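Ethylbenzene dehydrogenase alpha-subunit (Aromatoleum aromaticum, PDB 2IVF) is the molybdopterin-binding subunit of a molybdenum and iron-sulfur oxidoreductase, holding two pterin guanine dinucleotide cofactors, a molybdenum atom and an iron-sulfur cluster. Local coordinates at residues A[82-86]-A[192-196]; A[126-130]-A[851-855]; A[300-305]-A[830-834]. All coordinates share one frame; numbering follows the deposited sequence.

Contact 1: residues A[82-86]-A[192-196]; sequences HLNIC and HVHAG. With MD1 (phosphoric acid 4-(2-amino-4-oxo-3,4,5,6,-tetrahydro-pteridin-6-yl)-2-hydroxy-3,4-dimercapto-but-3-en-yl ester guanylate ester), chain N; SF4 (iron/sulfur cluster), chain K; ACT (acetate ion), chain E.
I85 meets H194 and H192 where the loop carrying two ligands of the iron-sulfur cluster passes the loop before helix 197-210. The I85 side is the tight one. I85 N donates to H194 ND1 at 3.0 Å, nearly straight at 171° and in the ring plane. ND1 is therefore an acceptor, and the proton of the ring sits on NE2. That NE2 donates to the phosphate oxygen O1B of MD1 at 2.8 Å. The two bonds fix the rotation of the ring at two points on its edge. The chain of I85 crosses H192 obliquely, with CG1 3.6 Å from H192 ND1, and CG1 also packs on V193 CB at 3.8 Å. CG1 points this way because it lies anti to the carbonyl carbon (chi1 -60°). H194 CE1 lies over one face of the H192 ring, toward its rim.

L83 CB rests on H194 O at 3.4 Å and on G196 CA at 3.9 Å. This side has apolar and CA-H...O contacts (H194 CA to L83 O) but no bond like that of I85 N. The looser side is partly exposed V193, the one touching residue not fully buried. Away from the partner loop, H82 ND1 and C86 SG bind two irons of the cluster, and H82 NE2 bonds to Y656.

H192 ND1 accepts from V193 N, and its NE2 donates to an acetate ion, probably from the crystallisation liquor, at 2.7 Å. A backbone N-H meets ND1 of each ring near its plane, and H194 turns its single N-H to the cofactor phosphate.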
loop_
_atom_site.group_PDB
_atom_site.type_symbol
_atom_site.label_atom_id
_atom_site.label_comp_id
_atom_site.label_asym_id
_atom_site.label_seq_id
_atom_site.Cartn_x
_atom_site.Cartn_y
_atom_site.Cartn_z
ATOM N N HIS A 82 4.180 -12.493 3.571
ATOM C CA HIS A 82 3.223 -12.401 2.456
ATOM C C HIS A 82 3.939 -12.665 1.122
ATOM O O HIS A 82 5.034 -12.187 0.921
ATOM C CB HIS A 82 2.557 -11.025 2.562
ATOM C CG HIS A 82 2.256 -10.643 3.985
ATOM N ND1 HIS A 82 2.962 -9.678 4.688
ATOM C CD2 HIS A 82 1.421 -11.216 4.882
ATOM C CE1 HIS A 82 2.541 -9.651 5.940
ATOM N NE2 HIS A 82 1.584 -10.556 6.078
ATOM N N LEU A 83 3.339 -13.472 0.245
ATOM C CA LEU A 83 4.020 -13.898 -0.968
ATOM C C LEU A 83 3.682 -13.004 -2.155
ATOM O O LEU A 83 4.379 -13.047 -3.154
ATOM C CB LEU A 83 3.704 -15.357 -1.254
ATOM C CG LEU A 83 4.260 -16.357 -0.223
ATOM C CD1 LEU A 83 5.637 -15.985 0.337
ATOM C CD2 LEU A 83 3.295 -16.504 0.923
ATOM N N ASN A 84 2.651 -12.167 -2.002
ATOM C CA ASN A 84 2.344 -11.086 -2.938
ATOM C C ASN A 84 3.595 -10.340 -3.279
ATOM O O ASN A 84 4.418 -10.115 -2.455
ATOM C CB ASN A 84 1.183 -10.157 -2.476
ATOM C CG ASN A 84 1.351 -9.530 -1.102
ATOM O OD1 ASN A 84 0.338 -9.214 -0.427
ATOM N ND2 ASN A 84 2.609 -9.319 -0.658
ATOM N N ILE A 85 3.781 -10.049 -4.555
ATOM C CA ILE A 85 4.995 -9.364 -4.947
ATOM C C ILE A 85 4.900 -7.855 -4.729
ATOM O O ILE A 85 4.642 -7.070 -5.629
ATOM C CB ILE A 85 5.462 -9.746 -6.379
ATOM C CG1 ILE A 85 5.724 -11.256 -6.455
ATOM C CG2 ILE A 85 6.746 -8.986 -6.721
ATOM C CD1 ILE A 85 6.753 -11.806 -5.358
ATOM N N CYS A 86 5.090 -7.442 -3.476
ATOM C CA CYS A 86 5.650 -6.135 -3.238
ATOM C C CYS A 86 7.043 -6.172 -3.830
ATOM O O CYS A 86 7.635 -7.243 -3.930
ATOM C CB CYS A 86 5.659 -5.819 -1.741
ATOM S SG CYS A 86 6.073 -7.287 -0.706
ATOM N N HIS A 192 2.435 -14.492 -12.103
ATOM C CA HIS A 192 3.344 -13.846 -11.184
ATOM C C HIS A 192 3.618 -14.770 -10.004
ATOM O O HIS A 192 3.261 -15.947 -10.053
ATOM C CB HIS A 192 2.811 -12.468 -10.755
ATOM C CG HIS A 192 3.880 -11.436 -10.621
ATOM N ND1 HIS A 192 5.078 -11.695 -9.983
ATOM C CD2 HIS A 192 3.926 -10.127 -10.994
ATOM C CE1 HIS A 192 5.838 -10.612 -10.029
ATOM N NE2 HIS A 192 5.158 -9.642 -10.617
ATOM N N VAL A 193 4.294 -14.284 -8.974
ATOM C CA VAL A 193 4.759 -15.117 -7.896
ATOM C C VAL A 193 3.888 -14.898 -6.656
ATOM O O VAL A 193 4.200 -15.406 -5.580
ATOM C CB VAL A 193 6.273 -14.880 -7.629
ATOM C CG1 VAL A 193 6.864 -15.930 -6.653
ATOM C CG2 VAL A 193 7.020 -14.900 -8.962
ATOM N N HIS A 194 2.778 -14.183 -6.807
ATOM C CA HIS A 194 2.026 -13.762 -5.627
ATOM C C HIS A 194 1.536 -14.945 -4.819
ATOM O O HIS A 194 1.340 -14.825 -3.621
ATOM C CB HIS A 194 0.796 -12.963 -5.987
ATOM C CG HIS A 194 1.037 -11.907 -7.001
ATOM N ND1 HIS A 194 1.945 -10.888 -6.811
ATOM C CD2 HIS A 194 0.485 -11.708 -8.216
ATOM C CE1 HIS A 194 1.945 -10.109 -7.880
ATOM N NE2 HIS A 194 1.052 -10.573 -8.741
ATOM N N ALA A 195 1.226 -16.040 -5.508
ATOM C CA ALA A 195 0.661 -17.245 -4.897
ATOM C C ALA A 195 1.757 -17.991 -4.171
ATOM O O ALA A 195 1.478 -18.952 -3.470
ATOM C CB ALA A 195 0.055 -18.150 -5.978
ATOM N N GLY A 196 3.003 -17.576 -4.407
ATOM C CA GLY A 196 4.160 -18.212 -3.804
ATOM C C GLY A 196 5.124 -18.741 -4.851
ATOM O O GLY A 196 4.727 -19.102 -5.940
HETATM P PB MD1 N . -1.246 -9.308 -11.581
HETATM O O3B MD1 N . -1.940 -8.832 -10.241
HETATM O O1B MD1 N . -0.150 -10.235 -11.197
HETATM O O2B MD1 N . -2.219 -9.621 -12.651
HETATM O O3A MD1 N . -0.558 -7.961 -12.059
HETATM C C10 MD1 N . 0.781 -7.584 -11.671
HETATM C C11 MD1 N . 0.933 -6.169 -12.205
HETATM O O11 MD1 N . 0.199 -5.350 -11.232
HETATM C C12 MD1 N . 2.379 -5.753 -12.183
HETATM S S12 MD1 N . 3.549 -6.600 -11.265
HETATM C C13 MD1 N . 2.807 -4.631 -12.845
HETATM S S13 MD1 N . 4.411 -4.108 -12.796
HETATM C C14 MD1 N . 1.905 -3.804 -13.680
HETATM N N15 MD1 N . 1.713 -2.438 -13.329
HETATM C C16 MD1 N . 0.795 -1.656 -13.981
HETATM C C15 MD1 N . 0.762 -0.312 -13.659
HETATM O O14 MD1 N . 1.551 0.182 -12.809
HETATM N N17 MD1 N . -0.219 0.397 -14.273
HETATM C C17 MD1 N . -1.072 -0.183 -15.213
HETATM N N16 MD1 N . -1.974 0.613 -15.768
HETATM N N18 MD1 N . -0.978 -1.483 -15.535
HETATM C C20 MD1 N . -0.058 -2.210 -14.938
HETATM N N8 MD1 N . 0.077 -3.514 -15.297
HETATM C C7 MD1 N . 0.979 -4.449 -14.682
HETATM P PA MD1 N . -3.393 -9.094 -9.601
HETATM O O1A MD1 N . -3.209 -8.879 -8.134
HETATM O O2A MD1 N . -4.360 -8.216 -10.298
HETATM O "O5'" MD1 N . -3.754 -10.601 -9.901
HETATM C "C5'" MD1 N . -3.023 -11.582 -9.173
HETATM C "C4'" MD1 N . -3.957 -12.545 -8.565
HETATM O "O4'" MD1 N . -3.120 -13.351 -7.744
HETATM C "C1'" MD1 N . -3.971 -13.774 -6.679
HETATM N N9 MD1 N . -3.259 -14.273 -5.495
HETATM C C4 MD1 N . -3.174 -15.559 -5.189
HETATM N N3 MD1 N . -3.658 -16.637 -5.851
HETATM C C2 MD1 N . -3.448 -17.864 -5.374
HETATM N N2 MD1 N . -3.916 -18.954 -6.039
HETATM N N1 MD1 N . -2.805 -17.989 -4.158
HETATM C C6 MD1 N . -2.292 -16.939 -3.435
HETATM O O6 MD1 N . -1.671 -17.167 -2.397
HETATM C C5 MD1 N . -2.473 -15.657 -3.976
HETATM N N7 MD1 N . -2.165 -14.424 -3.588
HETATM C C8 MD1 N . -2.638 -13.596 -4.524
HETATM C "C2'" MD1 N . -4.768 -12.528 -6.304
HETATM O "O2'" MD1 N . -6.028 -12.819 -5.650
HETATM C "C3'" MD1 N . -4.922 -11.791 -7.642
HETATM O "O3'" MD1 N . -6.274 -11.882 -8.163
HETATM FE FE1 SF4 K . 3.881 -5.516 3.199
HETATM FE FE2 SF4 K . 6.231 -6.671 3.918
HETATM FE FE3 SF4 K . 4.075 -8.200 3.584
HETATM FE FE4 SF4 K . 5.267 -7.029 1.407
HETATM S S1 SF4 K . 6.145 -8.674 2.690
HETATM S S2 SF4 K . 2.969 -7.136 1.908
HETATM S S3 SF4 K . 5.980 -5.080 2.367
HETATM S S4 SF4 K . 4.339 -6.587 5.206
HETATM C C ACT E . 7.583 -7.371 -10.370
HETATM O O ACT E . 6.419 -7.289 -10.731
HETATM O OXT ACT E . 8.021 -6.282 -9.900
HETATM C CH3 ACT E . 8.355 -8.635 -10.521
#

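Contact 2: residues A[126-130]-A[851-855]; sequences GCQKG and RVSIH. With MGD (2-amino-5,6-dimercapto-7-methyl-3,7,8a,9-tetrahydro-8-oxa-1,3,9,10-tetraaza-anthracen-4-one guanosine dinucleotide), chain M; SF4 (iron/sulfur cluster), chain K.
K129 reaches across to R851 beside the iron-sulfur cluster, joining a cluster-binding loop to the pterin-binding loop of the molybdopterin dinucleotide-binding domain, a member of the double-psi beta-barrel clan. The lysine chain is bent twice, at chi2 (83°) and chi3 (66°). The bends carry it over the backbone of 851-853, with CD 3.7 Å from S853 N. Its end crosses the side chain of I854 at about a right angle, and CE touches I854 CD1 at 3.6 Å.

NZ donates to R851 O at 2.7 Å, tilted somewhat from the carbonyl plane. It also donates to Q128 OE1 at 3.0 Å, from above the amide plane and not along a lone pair. Two carbonyl oxygens thus grip one buried ammonium group.

Q128 turns its chain at chi2 and crosses R851 at about a right angle, its amide plane 53° from the guanidinium plane. Its NE2 stands 2.9 Å from R851 O and also meets R851 CG. The guanidinium itself points out of this contact. It makes salt bridges to E132 and D133 of the beta-subunit, so R851 ties the loop to the neighbouring chain.

I854 lies between the two cofactors: CG1 faces the cluster and CD1 lies against the pterin of MGD. C127 SG binds an iron of the cluster and also accepts from G130 N. The backbone of 851-855 reads the pterin edge, with S853 O accepting from MGD N18. H855 N donates to MGD O17, which also sits over the centre of the H855 ring. K129 NZ stands 3.2 Å from MGD N19, the amino nitrogen of the same pterin.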
loop_
_atom_site.group_PDB
_atom_site.type_symbol
_atom_site.label_atom_id
_atom_site.label_comp_id
_atom_site.label_asym_id
_atom_site.label_seq_id
_atom_site.Cartn_x
_atom_site.Cartn_y
_atom_site.Cartn_z
ATOM N N GLY A 126 7.621 -4.269 7.297
ATOM C CA GLY A 126 6.193 -4.331 7.295
ATOM C C GLY A 126 5.509 -3.199 6.541
ATOM O O GLY A 126 6.129 -2.223 6.090
ATOM N N CYS A 127 4.203 -3.400 6.355
ATOM C CA CYS A 127 3.342 -2.406 5.768
ATOM C C CYS A 127 1.920 -2.639 6.225
ATOM O O CYS A 127 1.631 -3.618 6.970
ATOM C CB CYS A 127 3.426 -2.436 4.289
ATOM S SG CYS A 127 2.440 -3.732 3.450
ATOM N N GLN A 128 1.029 -1.763 5.790
ATOM C CA GLN A 128 -0.327 -1.798 6.349
ATOM C C GLN A 128 -1.138 -2.988 5.781
ATOM O O GLN A 128 -2.033 -3.515 6.447
ATOM C CB GLN A 128 -1.047 -0.439 6.160
ATOM C CG GLN A 128 -1.572 -0.167 4.715
ATOM C CD GLN A 128 -0.488 0.220 3.734
ATOM O OE1 GLN A 128 0.654 -0.257 3.826
ATOM N NE2 GLN A 128 -0.841 1.029 2.745
ATOM N N LYS A 129 -0.808 -3.431 4.566
ATOM C CA LYS A 129 -1.515 -4.529 3.978
ATOM C C LYS A 129 -1.105 -5.792 4.729
ATOM O O LYS A 129 -1.959 -6.554 5.150
ATOM C CB LYS A 129 -1.179 -4.671 2.519
ATOM C CG LYS A 129 -1.868 -3.659 1.621
ATOM C CD LYS A 129 -1.129 -2.311 1.575
ATOM C CE LYS A 129 0.248 -2.409 0.909
ATOM N NZ LYS A 129 0.973 -1.103 0.966
ATOM N N GLY A 130 0.198 -5.980 4.889
ATOM C CA GLY A 130 0.755 -7.134 5.626
ATOM C C GLY A 130 0.293 -7.203 7.063
ATOM O O GLY A 130 -0.027 -8.286 7.593
ATOM N N ARG A 851 -0.874 2.282 -3.173
ATOM C CA ARG A 851 -0.565 2.296 -1.755
ATOM C C ARG A 851 -1.413 1.254 -1.041
ATOM O O ARG A 851 -0.920 0.548 -0.140
ATOM C CB ARG A 851 -0.916 3.623 -1.148
ATOM C CG ARG A 851 -0.860 3.571 0.348
ATOM C CD ARG A 851 -1.137 4.922 0.961
ATOM N NE ARG A 851 0.002 5.779 0.925
ATOM C CZ ARG A 851 -0.036 7.095 0.864
ATOM N NH1 ARG A 851 -1.166 7.756 0.633
ATOM N NH2 ARG A 851 1.108 7.740 0.873
ATOM N N VAL A 852 -2.660 1.107 -1.484
ATOM C CA VAL A 852 -3.706 0.530 -0.616
ATOM C C VAL A 852 -3.817 -1.001 -0.716
ATOM O O VAL A 852 -4.636 -1.636 -0.046
ATOM C CB VAL A 852 -5.063 1.200 -0.899
ATOM C CG1 VAL A 852 -4.962 2.711 -0.636
ATOM C CG2 VAL A 852 -5.505 0.960 -2.377
ATOM N N SER A 853 -2.980 -1.585 -1.552
ATOM C CA SER A 853 -3.025 -3.015 -1.852
ATOM C C SER A 853 -1.711 -3.400 -2.449
ATOM O O SER A 853 -1.028 -2.545 -3.019
ATOM C CB SER A 853 -4.156 -3.353 -2.824
ATOM O OG SER A 853 -4.191 -4.746 -3.156
ATOM N N ILE A 854 -1.363 -4.687 -2.327
ATOM C CA ILE A 854 -0.287 -5.278 -3.129
ATOM C C ILE A 854 -1.019 -5.878 -4.357
ATOM O O ILE A 854 -1.757 -6.888 -4.279
ATOM C CB ILE A 854 0.564 -6.316 -2.376
ATOM C CG1 ILE A 854 1.149 -5.701 -1.094
ATOM C CG2 ILE A 854 1.668 -6.835 -3.237
ATOM C CD1 ILE A 854 2.113 -4.474 -1.326
ATOM N N HIS A 855 -0.859 -5.220 -5.500
ATOM C CA HIS A 855 -1.668 -5.548 -6.678
ATOM C C HIS A 855 -3.147 -5.582 -6.295
ATOM O O HIS A 855 -3.585 -4.663 -5.614
ATOM C CB HIS A 855 -1.132 -6.826 -7.309
ATOM C CG HIS A 855 0.309 -6.711 -7.570
ATOM N ND1 HIS A 855 0.802 -5.947 -8.596
ATOM C CD2 HIS A 855 1.373 -7.101 -6.836
ATOM C CE1 HIS A 855 2.121 -5.944 -8.530
ATOM N NE2 HIS A 855 2.497 -6.633 -7.476
HETATM P PB MGD M . 5.336 3.108 -9.918
HETATM O O1B MGD M . 4.390 2.833 -8.802
HETATM O O2B MGD M . 4.802 2.857 -11.282
HETATM O O3B MGD M . 6.727 2.370 -9.839
HETATM O O3A MGD M . 6.632 0.627 -7.984
HETATM P PA MGD M . 7.562 1.780 -8.576
HETATM O O1A MGD M . 7.735 2.747 -7.487
HETATM O O2A MGD M . 8.750 1.204 -9.178
HETATM O "O5'" MGD M . 5.818 4.641 -9.853
HETATM C "C5'" MGD M . 4.833 5.682 -9.786
HETATM C "C4'" MGD M . 5.484 7.036 -10.053
HETATM O "O4'" MGD M . 5.900 7.116 -11.409
HETATM C "C3'" MGD M . 4.323 7.999 -9.977
HETATM O "O3'" MGD M . 4.272 8.484 -8.640
HETATM C "C2'" MGD M . 4.721 9.090 -10.979
HETATM O "O2'" MGD M . 4.983 10.322 -10.279
HETATM C "C1'" MGD M . 5.994 8.531 -11.637
HETATM N N9 MGD M . 5.946 8.803 -13.093
HETATM C C8 MGD M . 4.985 8.480 -13.972
HETATM N N7 MGD M . 5.329 8.856 -15.209
HETATM C C5 MGD M . 6.559 9.421 -15.100
HETATM C C6 MGD M . 7.458 10.029 -15.965
HETATM O O6 MGD M . 7.271 10.203 -17.176
HETATM N N1 MGD M . 8.663 10.488 -15.426
HETATM C C2 MGD M . 9.016 10.405 -14.070
HETATM N N2 MGD M . 10.222 10.904 -13.633
HETATM N N3 MGD M . 8.143 9.793 -13.257
HETATM C C4 MGD M . 6.947 9.341 -13.744
HETATM C C10 MGD M . 6.242 -0.450 -8.754
HETATM C C11 MGD M . 6.475 -1.713 -7.962
HETATM O O11 MGD M . 5.766 -1.611 -6.796
HETATM C C12 MGD M . 6.159 -3.013 -8.715
HETATM S S12 MGD M . 6.430 -3.174 -10.445
HETATM C C13 MGD M . 5.656 -4.087 -8.025
HETATM S S13 MGD M . 5.327 -5.559 -8.872
HETATM C C14 MGD M . 5.370 -3.988 -6.566
HETATM N N15 MGD M . 3.904 -3.752 -6.436
HETATM C C16 MGD M . 3.370 -3.044 -5.342
HETATM C C17 MGD M . 2.023 -2.930 -5.110
HETATM O O17 MGD M . 1.180 -3.441 -5.886
HETATM N N18 MGD M . 1.607 -2.192 -3.984
HETATM C C19 MGD M . 2.479 -1.612 -3.115
HETATM N N19 MGD M . 1.972 -0.924 -2.073
HETATM N N20 MGD M . 3.786 -1.714 -3.397
HETATM C C21 MGD M . 4.233 -2.426 -4.444
HETATM N N22 MGD M . 5.597 -2.524 -4.700
HETATM C C23 MGD M . 6.129 -2.749 -6.012
HETATM FE FE1 SF4 K . 3.881 -5.516 3.199
HETATM FE FE2 SF4 K . 6.231 -6.671 3.918
HETATM FE FE3 SF4 K . 4.075 -8.200 3.584
HETATM FE FE4 SF4 K . 5.267 -7.029 1.407
HETATM S S1 SF4 K . 6.145 -8.674 2.690
HETATM S S2 SF4 K . 2.969 -7.136 1.908
HETATM S S3 SF4 K . 5.980 -5.080 2.367
HETATM S S4 SF4 K . 4.339 -6.587 5.206
#

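Contact 3: residues A[300-305]-A[830-834]; sequences VGSDAA and THKDT. With MGD (2-amino-5,6-dimercapto-7-methyl-3,7,8a,9-tetrahydro-8-oxa-1,3,9,10-tetraaza-anthracen-4-one guanosine dinucleotide), chain M.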
loop_
_atom_site.group_PDB
_atom_site.type_symbol
_atom_site.label_atom_id
_atom_site.label_comp_id
_atom_site.label_asym_id
_atom_site.label_seq_id
_atom_site.Cartn_x
_atom_site.Cartn_y
_atom_site.Cartn_z
ATOM N N VAL A 300 5.321 14.606 -18.240
ATOM C CA VAL A 300 5.206 13.142 -18.389
ATOM C C VAL A 300 6.008 12.720 -19.612
ATOM O O VAL A 300 5.815 13.272 -20.657
ATOM C CB VAL A 300 3.757 12.700 -18.563
ATOM C CG1 VAL A 300 3.712 11.223 -18.781
ATOM C CG2 VAL A 300 2.911 13.138 -17.334
ATOM N N GLY A 301 6.935 11.766 -19.445
ATOM C CA GLY A 301 7.698 11.210 -20.537
ATOM C C GLY A 301 8.893 11.996 -21.050
ATOM O O GLY A 301 9.530 11.574 -22.009
ATOM N N SER A 302 9.195 13.136 -20.428
ATOM C CA SER A 302 10.248 14.004 -20.899
ATOM C C SER A 302 11.590 13.860 -20.194
ATOM O O SER A 302 12.474 14.713 -20.419
ATOM C CB SER A 302 9.820 15.470 -20.785
ATOM O OG SER A 302 9.678 15.862 -19.435
ATOM N N ASP A 303 11.737 12.851 -19.327
ATOM C CA ASP A 303 12.943 12.704 -18.526
ATOM C C ASP A 303 14.266 12.726 -19.285
ATOM O O ASP A 303 15.278 13.193 -18.752
ATOM C CB ASP A 303 12.897 11.422 -17.703
ATOM C CG ASP A 303 11.768 11.401 -16.708
ATOM O OD1 ASP A 303 10.597 11.662 -17.099
ATOM O OD2 ASP A 303 12.036 11.041 -15.543
ATOM N N ALA A 304 14.291 12.191 -20.502
ATOM C CA ALA A 304 15.520 12.223 -21.316
ATOM C C ALA A 304 16.049 13.631 -21.435
ATOM O O ALA A 304 17.249 13.851 -21.342
ATOM C CB ALA A 304 15.282 11.672 -22.689
ATOM N N ALA A 305 15.160 14.584 -21.711
ATOM C CA ALA A 305 15.599 15.958 -21.903
ATOM C C ALA A 305 16.245 16.468 -20.604
ATOM O O ALA A 305 17.205 17.247 -20.628
ATOM C CB ALA A 305 14.426 16.842 -22.352
ATOM N N THR A 830 18.317 10.471 -26.474
ATOM C CA THR A 830 17.662 11.592 -27.088
ATOM C C THR A 830 16.280 11.666 -26.488
ATOM O O THR A 830 15.783 10.669 -25.951
ATOM C CB THR A 830 17.565 11.436 -28.592
ATOM O OG1 THR A 830 17.219 12.711 -29.146
ATOM C CG2 THR A 830 16.507 10.377 -28.951
ATOM N N HIS A 831 15.686 12.853 -26.557
ATOM C CA HIS A 831 14.332 13.058 -26.062
ATOM C C HIS A 831 13.320 12.899 -27.216
ATOM O O HIS A 831 13.476 13.505 -28.308
ATOM C CB HIS A 831 14.155 14.452 -25.477
ATOM C CG HIS A 831 12.724 14.761 -25.180
ATOM N ND1 HIS A 831 11.959 13.948 -24.374
ATOM C CD2 HIS A 831 11.894 15.714 -25.653
ATOM C CE1 HIS A 831 10.721 14.413 -24.336
ATOM N NE2 HIS A 831 10.659 15.489 -25.090
ATOM N N LYS A 832 12.343 12.028 -26.993
ATOM C CA LYS A 832 11.161 11.937 -27.848
ATOM C C LYS A 832 9.966 12.033 -26.967
ATOM O O LYS A 832 9.897 11.337 -25.963
ATOM C CB LYS A 832 11.087 10.610 -28.600
ATOM C CG LYS A 832 12.129 10.482 -29.747
ATOM C CD LYS A 832 11.971 9.127 -30.496
ATOM C CE LYS A 832 12.894 8.933 -31.700
ATOM N NZ LYS A 832 12.555 7.632 -32.347
ATOM N N ASP A 833 9.015 12.876 -27.342
ATOM C CA ASP A 833 7.782 12.936 -26.586
ATOM C C ASP A 833 6.966 11.645 -26.750
ATOM O O ASP A 833 7.094 10.902 -27.737
ATOM C CB ASP A 833 7.004 14.235 -26.815
ATOM C CG ASP A 833 7.597 15.425 -25.973
ATOM O OD1 ASP A 833 7.945 16.445 -26.565
ATOM O OD2 ASP A 833 7.745 15.339 -24.717
ATOM N N THR A 834 6.227 11.300 -25.703
ATOM C CA THR A 834 5.348 10.141 -25.774
ATOM C C THR A 834 4.527 10.184 -27.035
ATOM O O THR A 834 3.976 11.244 -27.377
ATOM C CB THR A 834 4.356 10.187 -24.619
ATOM O OG1 THR A 834 5.062 10.579 -23.431
ATOM C CG2 THR A 834 3.668 8.815 -24.448
HETATM P PB MGD M . 5.336 3.108 -9.918
HETATM O O1B MGD M . 4.390 2.833 -8.802
HETATM O O2B MGD M . 4.802 2.857 -11.282
HETATM O O3B MGD M . 6.727 2.370 -9.839
HETATM O O3A MGD M . 6.632 0.627 -7.984
HETATM P PA MGD M . 7.562 1.780 -8.576
HETATM O O1A MGD M . 7.735 2.747 -7.487
HETATM O O2A MGD M . 8.750 1.204 -9.178
HETATM O "O5'" MGD M . 5.818 4.641 -9.853
HETATM C "C5'" MGD M . 4.833 5.682 -9.786
HETATM C "C4'" MGD M . 5.484 7.036 -10.053
HETATM O "O4'" MGD M . 5.900 7.116 -11.409
HETATM C "C3'" MGD M . 4.323 7.999 -9.977
HETATM O "O3'" MGD M . 4.272 8.484 -8.640
HETATM C "C2'" MGD M . 4.721 9.090 -10.979
HETATM O "O2'" MGD M . 4.983 10.322 -10.279
HETATM C "C1'" MGD M . 5.994 8.531 -11.637
HETATM N N9 MGD M . 5.946 8.803 -13.093
HETATM C C8 MGD M . 4.985 8.480 -13.972
HETATM N N7 MGD M . 5.329 8.856 -15.209
HETATM C C5 MGD M . 6.559 9.421 -15.100
HETATM C C6 MGD M . 7.458 10.029 -15.965
HETATM O O6 MGD M . 7.271 10.203 -17.176
HETATM N N1 MGD M . 8.663 10.488 -15.426
HETATM C C2 MGD M . 9.016 10.405 -14.070
HETATM N N2 MGD M . 10.222 10.904 -13.633
HETATM N N3 MGD M . 8.143 9.793 -13.257
HETATM C C4 MGD M . 6.947 9.341 -13.744
HETATM C C10 MGD M . 6.242 -0.450 -8.754
HETATM C C11 MGD M . 6.475 -1.713 -7.962
HETATM O O11 MGD M . 5.766 -1.611 -6.796
HETATM C C12 MGD M . 6.159 -3.013 -8.715
HETATM S S12 MGD M . 6.430 -3.174 -10.445
HETATM C C13 MGD M . 5.656 -4.087 -8.025
HETATM S S13 MGD M . 5.327 -5.559 -8.872
HETATM C C14 MGD M . 5.370 -3.988 -6.566
HETATM N N15 MGD M . 3.904 -3.752 -6.436
HETATM C C16 MGD M . 3.370 -3.044 -5.342
HETATM C C17 MGD M . 2.023 -2.930 -5.110
HETATM O O17 MGD M . 1.180 -3.441 -5.886
HETATM N N18 MGD M . 1.607 -2.192 -3.984
HETATM C C19 MGD M . 2.479 -1.612 -3.115
HETATM N N19 MGD M . 1.972 -0.924 -2.073
HETATM N N20 MGD M . 3.786 -1.714 -3.397
HETATM C C21 MGD M . 4.233 -2.426 -4.444
HETATM N N22 MGD M . 5.597 -2.524 -4.700
HETATM C C23 MGD M . 6.129 -2.749 -6.012
HETATM O O HOH W 1 12.232 11.708 -22.521
HETATM O O HOH W 2 8.758 10.014 -23.976
#
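The H831 ring lies against the first turn of helix 303-316. A305 CB packs over one of its faces, 3.9 Å from H831 CG. D833 N lies over the other face, offset toward the rim. The ring edge is mostly polar: G301 O, D833 OD2 and a water lie near the ring plane, together with A304 CB. S302 approaches obliquely, its CA 3.5 Å from H831 CE1. The ring reaches the helix start because CG is anti to the backbone N (chi1 170°).

A304 CB rests on T830 O at 3.4 Å and on H831 CA. Beyond the ring, the two segments are bridged by water. One water donates to G301 O, accepts from A304 N at 2.9 Å and bonds to H831 ND1. A second donates to both G301 O and K832 O. G301 O is thus gripped by two waters. G301 has a positive phi, and its CA lies 4.0 Å from T834 OG1. That hydroxyl is bonded to K844, which also holds V300 O. K832 turns away to salt bridges with D567 and E826.

The other side of 300-305 binds the guanine of MGD. The D303 carboxylate takes N1 on OD1, at 176°, and N2 on OD2 at 2.6 Å. G301 N donates to O6 at 2.8 Å. The 830-834 loop makes none of these bonds. The set is consistent with selection for guanine, while the O of G301 is held by the two waters on the 830-834 side.

All three contacts are largely buried, but contact 3 reaches nearest to the surface, through D833. Contacts 1 and 2 share the iron-sulfur cluster and touch directly: I85 O lies 2.9 Å from H855 NE2, and N84 packs on I854. Their segments alternate along the chain. Contacts 2 and 3 hold opposite ends of MGD, the pterin and the guanine, with centres about 31 Å apart, and contact 3 is nested within the loop that contact 2 closes. Their chemistry differs with place. Contact 1 works through histidine rings, contact 2 through a buried lysine on carbonyl oxygens, and contact 3 through packing and waters.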